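Local coordinates for protein probable acetyltransferase (Agrobacterium tumefaciens, PDB 2GE3) that is probably a GNAT-family acetyltransferase that binds acetyl coenzyme A and passes its acetyl group to an acceptor substrate, at residues A[58-62]-A[109-114]. Sequence-based numbering, arbitrary orientation.
Sequences HPQFV and RTLDAA
Build 60-62 as an extended strand (phi/psi near -123/147 at Phe61), led into by His58 and Pro59, and lay helical segment 109-114 beneath it, with Ala113 N to Arg109 O and Ala114 N to Thr110 O hydrogen bonds, both 3.0 Å. The axes of strand 60-62 and of helical segment 109-114 run nearly antiparallel at 157° and approach to 8.5 Å. Pro59 and Thr110 set the register, CA atoms 5.9 Å apart. No hydrogen bond crosses the interface; van der Waals contact holds it together. Phe61 is the most deeply covered residue, with 99 Å² buried against the helix. With chi1 near -74° (m) and chi2 near 77°, one ring face lies over Thr110 N and Arg109 CB, while Ala113 CB meets the edge, 3.7 Å from Phe61 CE1. Thr110, also m, brings OG1 to 3.3 Å from Phe61 CD1, yet that hydroxyl is hydrogen-bonded to Leu106 O. Arg109, m at chi1, chi2 and chi3, curls back, NH2 3.7 Å from Phe61 CE2; its NH1 makes a weak hydrogen bond to Ile10 O. The Pro59 ring, C-gamma exo, fills the other end: CB is 3.8 Å from Thr110 O and 4.0 Å from Ala113 CB, CG 3.8 Å from Ala114 CA. This is helix-on-sheet packing of the GNAT fold, the side chain of Thr110 about 11 Å from the bound acetyl coenzyme A. The CA-to-CB bond of Gln60 points away from 109-114, and its side chain touches Phe49, Val50 and Met53 of helix 43-55, so helices 43-55 and 102-117 cover opposite faces of strand 60-65, which runs between strands 9-12 and 68-77.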
ATOM      1  N   HIS A  58     -10.203  12.253  -9.976  1.00 46.59           N
ATOM      2  CA  HIS A  58      -9.497  10.930 -10.066  1.00 45.63           C
ATOM      3  C   HIS A  58     -10.224   9.897 -10.968  1.00 42.97           C
ATOM      4  O   HIS A  58     -11.461   9.739 -10.842  1.00 42.71           O
ATOM      5  CB  HIS A  58      -9.303  10.318  -8.696  1.00 45.94           C
ATOM      6  CG  HIS A  58      -8.490  11.164  -7.775  1.00 49.45           C
ATOM      7  ND1 HIS A  58      -8.440  10.946  -6.418  1.00 53.55           N
ATOM      8  CD2 HIS A  58      -7.715  12.251  -8.013  1.00 51.87           C
ATOM      9  CE1 HIS A  58      -7.663  11.854  -5.856  1.00 54.90           C
ATOM     10  NE2 HIS A  58      -7.211  12.659  -6.807  1.00 54.96           N
ATOM     11  N   PRO A  59      -9.472   9.260 -11.910  1.00 39.08           N
ATOM     12  CA  PRO A  59     -10.071   8.493 -13.039  1.00 36.90           C
ATOM     13  C   PRO A  59     -10.911   7.331 -12.511  1.00 36.35           C
ATOM     14  O   PRO A  59     -10.433   6.573 -11.663  1.00 35.33           O
ATOM     15  CB  PRO A  59      -8.859   7.981 -13.826  1.00 35.49           C
ATOM     16  CG  PRO A  59      -7.673   8.700 -13.284  1.00 37.35           C
ATOM     17  CD  PRO A  59      -7.997   9.299 -11.958  1.00 38.15           C
ATOM     18  N   GLN A  60     -12.184   7.295 -12.895  1.00 33.67           N
ATOM     19  CA  GLN A  60     -13.055   6.288 -12.435  1.00 34.34           C
ATOM     20  C   GLN A  60     -14.141   6.087 -13.475  1.00 33.08           C
ATOM     21  O   GLN A  60     -14.923   6.977 -13.741  1.00 31.66           O
ATOM     22  CB  GLN A  60     -13.641   6.623 -11.069  1.00 34.80           C
ATOM     23  CG  GLN A  60     -14.593   5.538 -10.518  1.00 36.51           C
ATOM     24  CD  GLN A  60     -14.946   5.843  -9.030  1.00 39.99           C
ATOM     25  OE1 GLN A  60     -15.136   7.035  -8.632  1.00 45.14           O
ATOM     26  NE2 GLN A  60     -14.942   4.782  -8.198  1.00 40.82           N
ATOM     27  N   PHE A  61     -14.161   4.903 -14.076  1.00 32.59           N
ATOM     28  CA  PHE A  61     -15.025   4.653 -15.223  1.00 32.32           C
ATOM     29  C   PHE A  61     -15.941   3.488 -14.941  1.00 33.67           C
ATOM     30  O   PHE A  61     -15.557   2.536 -14.249  1.00 32.97           O
ATOM     31  CB  PHE A  61     -14.140   4.367 -16.465  1.00 32.22           C
ATOM     32  CG  PHE A  61     -13.484   5.600 -17.016  1.00 31.03           C
ATOM     33  CD1 PHE A  61     -12.357   6.166 -16.397  1.00 27.91           C
ATOM     34  CD2 PHE A  61     -14.059   6.259 -18.090  1.00 30.19           C
ATOM     35  CE1 PHE A  61     -11.823   7.419 -16.876  1.00 29.42           C
ATOM     36  CE2 PHE A  61     -13.531   7.450 -18.562  1.00 28.29           C
ATOM     37  CZ  PHE A  61     -12.421   8.030 -17.951  1.00 26.50           C
ATOM     38  N   VAL A  62     -17.160   3.543 -15.510  1.00 34.63           N
ATOM     39  CA  VAL A  62     -18.125   2.439 -15.331  1.00 33.01           C
ATOM     40  C   VAL A  62     -18.496   1.879 -16.675  1.00 32.93           C
ATOM     41  O   VAL A  62     -18.485   2.616 -17.650  1.00 31.37           O
ATOM     42  CB  VAL A  62     -19.325   2.816 -14.472  1.00 32.70           C
ATOM     43  CG1 VAL A  62     -18.841   2.863 -13.046  1.00 32.52           C
ATOM     44  CG2 VAL A  62     -20.026   4.150 -15.013  1.00 28.45           C
ATOM     45  N   ARG A 109      -9.401   3.456 -21.416  1.00 30.21           N
ATOM     46  CA  ARG A 109     -10.023   4.735 -21.090  1.00 29.60           C
ATOM     47  C   ARG A 109      -9.497   5.268 -19.767  1.00 30.39           C
ATOM     48  O   ARG A 109      -9.286   6.490 -19.595  1.00 31.00           O
ATOM     49  CB  ARG A 109     -11.548   4.602 -20.987  1.00 29.25           C
ATOM     50  CG  ARG A 109     -12.257   4.436 -22.405  1.00 29.72           C
ATOM     51  CD  ARG A 109     -12.112   5.805 -23.203  1.00 31.39           C
ATOM     52  NE  ARG A 109     -12.893   6.889 -22.563  1.00 36.18           N
ATOM     53  CZ  ARG A 109     -14.235   6.974 -22.611  1.00 41.68           C
ATOM     54  NH1 ARG A 109     -14.966   6.014 -23.211  1.00 41.93           N
ATOM     55  NH2 ARG A 109     -14.861   7.989 -22.024  1.00 40.48           N
ATOM     56  N   THR A 110      -9.362   4.373 -18.797  1.00 29.53           N
ATOM     57  CA  THR A 110      -8.997   4.756 -17.431  1.00 28.69           C
ATOM     58  C   THR A 110      -7.522   5.198 -17.388  1.00 28.39           C
ATOM     59  O   THR A 110      -7.215   6.171 -16.741  1.00 29.07           O
ATOM     60  CB  THR A 110      -9.321   3.630 -16.410  1.00 29.09           C
ATOM     61  OG1 THR A 110     -10.714   3.298 -16.526  1.00 29.05           O
ATOM     62  CG2 THR A 110      -8.989   4.046 -14.884  1.00 26.79           C
ATOM     63  N   LEU A 111      -6.627   4.498 -18.082  1.00 28.20           N
ATOM     64  CA  LEU A 111      -5.214   4.897 -18.214  1.00 28.79           C
ATOM     65  C   LEU A 111      -5.004   6.168 -18.980  1.00 30.77           C
ATOM     66  O   LEU A 111      -4.091   6.993 -18.680  1.00 30.72           O
ATOM     67  CB  LEU A 111      -4.400   3.757 -18.876  1.00 27.88           C
ATOM     68  CG  LEU A 111      -4.230   2.468 -17.999  1.00 32.16           C
ATOM     69  CD1 LEU A 111      -3.620   1.382 -18.839  1.00 32.09           C
ATOM     70  CD2 LEU A 111      -3.292   2.719 -16.729  1.00 24.73           C
ATOM     71  N   ASP A 112      -5.773   6.327 -20.060  1.00 32.91           N
ATOM     72  CA  ASP A 112      -5.672   7.548 -20.752  1.00 33.15           C
ATOM     73  C   ASP A 112      -6.095   8.746 -19.861  1.00 32.87           C
ATOM     74  O   ASP A 112      -5.390   9.766 -19.802  1.00 31.64           O
ATOM     75  CB  ASP A 112      -6.416   7.498 -22.057  1.00 35.32           C
ATOM     76  CG  ASP A 112      -5.549   8.121 -23.204  1.00 43.33           C
ATOM     77  OD1 ASP A 112      -4.463   7.516 -23.625  1.00 47.49           O
ATOM     78  OD2 ASP A 112      -5.926   9.235 -23.591  1.00 37.98           O
ATOM     79  N   ALA A 113      -7.203   8.630 -19.132  1.00 31.73           N
ATOM     80  CA  ALA A 113      -7.550   9.721 -18.234  1.00 31.23           C
ATOM     81  C   ALA A 113      -6.450   9.935 -17.142  1.00 31.64           C
ATOM     82  O   ALA A 113      -6.234  11.077 -16.703  1.00 30.80           O
ATOM     83  CB  ALA A 113      -8.835   9.447 -17.588  1.00 31.87           C
ATOM     84  N   ALA A 114      -5.804   8.859 -16.671  1.00 30.39           N
ATOM     85  CA  ALA A 114      -4.732   9.025 -15.654  1.00 31.85           C
ATOM     86  C   ALA A 114      -3.529   9.802 -16.180  1.00 30.68           C
ATOM     87  O   ALA A 114      -2.921  10.601 -15.481  1.00 27.88           O
ATOM     88  CB  ALA A 114      -4.268   7.691 -15.076  1.00 30.45           C
TER